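Local coordinates for cation-transporting ATPase, E1-E2 family protein (PDB 4F2F) that probably exports copper(I) from the cell by ATP hydrolysis, and binds copper(I) ions through the cupredoxin-fold metal-binding domain described here, at residues A[40-45]-A[54-59]. Numbering follows the deposited sequence.
Sequences ITFHRA and ILFEEE
One face of the Phe42 ring rests on two methyls of Ile54. CG2 sits over the ring, 3.9 Å from the Phe42 centroid and 14° off the normal, a CH-pi contact. The other branch of Ile54 runs toward the root of the ring, where its CD1 meets Phe42 CB at 3.6 Å. The two methyls support the same face, from its CB end to near its centre.

Phe56 closes the far end. Its ring stands at 83° to that of Phe42, and the two meet rim to rim, with Phe42 CE1 3.7 Å from Phe56 CE2. With CG anti to its carbonyl carbon (chi1 -79°), Phe56 points the outer end of its ring into the notch between Phe42 and Ile40. There Phe56 CZ touches Phe42 CZ and also Ile40 CD1, each at 3.9 Å.

The short strand segments run roughly antiparallel, their axes 10.6 Å apart at closest approach. Side chains, not backbone bonds, join them across this distance. Phe85, Tyr96 and Phe75 extend the aromatic cluster around Phe56, and Ile19 touches Phe42. The side chain of Ile54 lies about 10 Å from a bound copper(I) ion. The contact joins strand 38-44 to strand 53-56 across the buried core of the cupredoxin beta-sandwich.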
loop_
_atom_site.group_PDB
_atom_site.type_symbol
_atom_site.label_atom_id
_atom_site.label_comp_id
_atom_site.label_asym_id
_atom_site.label_seq_id
_atom_site.Cartn_x
_atom_site.Cartn_y
_atom_site.Cartn_z
ATOM N N ILE A 40 1.977 2.609 5.611
ATOM C CA ILE A 40 2.136 1.433 4.778
ATOM C C ILE A 40 3.569 1.375 4.277
ATOM O O ILE A 40 3.980 2.184 3.448
ATOM C CB ILE A 40 1.172 1.463 3.584
ATOM C CG1 ILE A 40 -0.252 1.742 4.065
ATOM C CG2 ILE A 40 1.232 0.156 2.816
ATOM C CD1 ILE A 40 -1.241 1.969 2.942
ATOM N N THR A 41 4.326 0.420 4.801
ATOM C CA THR A 41 5.739 0.298 4.473
ATOM C C THR A 41 5.947 -0.644 3.298
ATOM O O THR A 41 5.628 -1.830 3.371
ATOM C CB THR A 41 6.553 -0.185 5.682
ATOM O OG1 THR A 41 6.462 0.790 6.727
ATOM C CG2 THR A 41 8.015 -0.379 5.308
ATOM N N PHE A 42 6.478 -0.094 2.211
ATOM C CA PHE A 42 6.809 -0.870 1.025
ATOM C C PHE A 42 8.294 -1.208 1.010
ATOM O O PHE A 42 9.135 -0.343 1.248
ATOM C CB PHE A 42 6.477 -0.074 -0.236
ATOM C CG PHE A 42 5.010 -0.023 -0.564
ATOM C CD1 PHE A 42 4.169 0.869 0.083
ATOM C CD2 PHE A 42 4.478 -0.852 -1.536
ATOM C CE1 PHE A 42 2.820 0.921 -0.226
ATOM C CE2 PHE A 42 3.132 -0.800 -1.849
ATOM C CZ PHE A 42 2.303 0.086 -1.193
ATOM N N HIS A 43 8.619 -2.462 0.727
ATOM C CA HIS A 43 10.007 -2.853 0.513
ATOM C C HIS A 43 10.191 -3.301 -0.926
ATOM O O HIS A 43 9.553 -4.256 -1.370
ATOM C CB HIS A 43 10.420 -3.978 1.465
ATOM C CG HIS A 43 11.799 -4.507 1.211
ATOM N ND1 HIS A 43 12.058 -5.845 1.014
ATOM C CD2 HIS A 43 12.991 -3.872 1.112
ATOM C CE1 HIS A 43 13.353 -6.015 0.810
ATOM N NE2 HIS A 43 13.941 -4.834 0.863
ATOM N N ARG A 44 11.060 -2.613 -1.659
ATOM C CA ARG A 44 11.338 -2.998 -3.038
ATOM C C ARG A 44 12.412 -4.078 -3.094
ATOM O O ARG A 44 13.601 -3.794 -2.945
ATOM C CB ARG A 44 11.754 -1.788 -3.873
ATOM C CG ARG A 44 12.059 -2.137 -5.318
ATOM C CD ARG A 44 12.401 -0.910 -6.139
ATOM N NE ARG A 44 13.017 -1.293 -7.407
ATOM C CZ ARG A 44 13.607 -0.448 -8.245
ATOM N NH1 ARG A 44 13.662 0.844 -7.963
ATOM N NH2 ARG A 44 14.147 -0.902 -9.368
ATOM N N ALA A 45 11.984 -5.317 -3.319
ATOM C CA ALA A 45 12.887 -6.462 -3.302
ATOM C C ALA A 45 13.244 -6.947 -4.702
ATOM O O ALA A 45 13.675 -8.087 -4.877
ATOM C CB ALA A 45 12.276 -7.595 -2.497
ATOM N N ILE A 54 5.755 4.167 -6.282
ATOM C CA ILE A 54 4.546 3.728 -5.601
ATOM C C ILE A 54 3.466 4.779 -5.811
ATOM O O ILE A 54 3.678 5.961 -5.527
ATOM C CB ILE A 54 4.788 3.569 -4.088
ATOM C CG1 ILE A 54 5.971 2.634 -3.830
ATOM C CG2 ILE A 54 3.526 3.070 -3.388
ATOM C CD1 ILE A 54 6.527 2.732 -2.424
ATOM N N LEU A 55 2.308 4.353 -6.303
ATOM C CA LEU A 55 1.239 5.285 -6.645
ATOM C C LEU A 55 -0.036 5.032 -5.849
ATOM O O LEU A 55 -0.612 3.945 -5.910
ATOM C CB LEU A 55 0.935 5.220 -8.149
ATOM C CG LEU A 55 -0.237 6.059 -8.667
ATOM C CD1 LEU A 55 0.014 7.545 -8.460
ATOM C CD2 LEU A 55 -0.507 5.761 -10.136
ATOM N N PHE A 56 -0.454 6.042 -5.095
ATOM C CA PHE A 56 -1.775 6.071 -4.474
ATOM C C PHE A 56 -2.514 7.279 -5.046
ATOM O O PHE A 56 -2.538 8.348 -4.439
ATOM C CB PHE A 56 -1.657 6.198 -2.950
ATOM C CG PHE A 56 -1.316 4.908 -2.243
ATOM C CD1 PHE A 56 -2.247 4.291 -1.422
ATOM C CD2 PHE A 56 -0.066 4.322 -2.381
ATOM C CE1 PHE A 56 -1.946 3.111 -0.760
ATOM C CE2 PHE A 56 0.243 3.140 -1.722
ATOM C CZ PHE A 56 -0.698 2.535 -0.909
ATOM N N GLU A 57 -3.104 7.098 -6.224
ATOM C CA GLU A 57 -3.646 8.206 -7.005
ATOM C C GLU A 57 -4.676 9.032 -6.238
ATOM O O GLU A 57 -4.691 10.259 -6.329
ATOM C CB GLU A 57 -4.266 7.685 -8.306
ATOM C CG GLU A 57 -4.629 8.763 -9.316
ATOM C CD GLU A 57 -3.502 9.060 -10.285
ATOM O OE1 GLU A 57 -3.167 8.172 -11.100
ATOM O OE2 GLU A 57 -2.944 10.176 -10.228
ATOM N N GLU A 58 -5.533 8.357 -5.481
ATOM C CA GLU A 58 -6.634 9.034 -4.806
ATOM C C GLU A 58 -6.171 9.828 -3.590
ATOM O O GLU A 58 -6.925 10.630 -3.043
ATOM C CB GLU A 58 -7.703 8.021 -4.413
ATOM C CG GLU A 58 -8.068 7.092 -5.550
ATOM C CD GLU A 58 -9.038 6.016 -5.135
ATOM O OE1 GLU A 58 -9.993 6.331 -4.396
ATOM O OE2 GLU A 58 -8.842 4.853 -5.546
ATOM N N GLU A 59 -4.929 9.602 -3.173
ATOM C CA GLU A 59 -4.338 10.357 -2.076
ATOM C C GLU A 59 -3.322 11.365 -2.602
ATOM O O GLU A 59 -2.712 12.100 -1.830
ATOM C CB GLU A 59 -3.682 9.408 -1.068
ATOM C CG GLU A 59 -4.664 8.497 -0.355
ATOM C CD GLU A 59 -5.629 9.262 0.533
ATOM O OE1 GLU A 59 -5.261 10.353 1.015
ATOM O OE2 GLU A 59 -6.758 8.774 0.747
#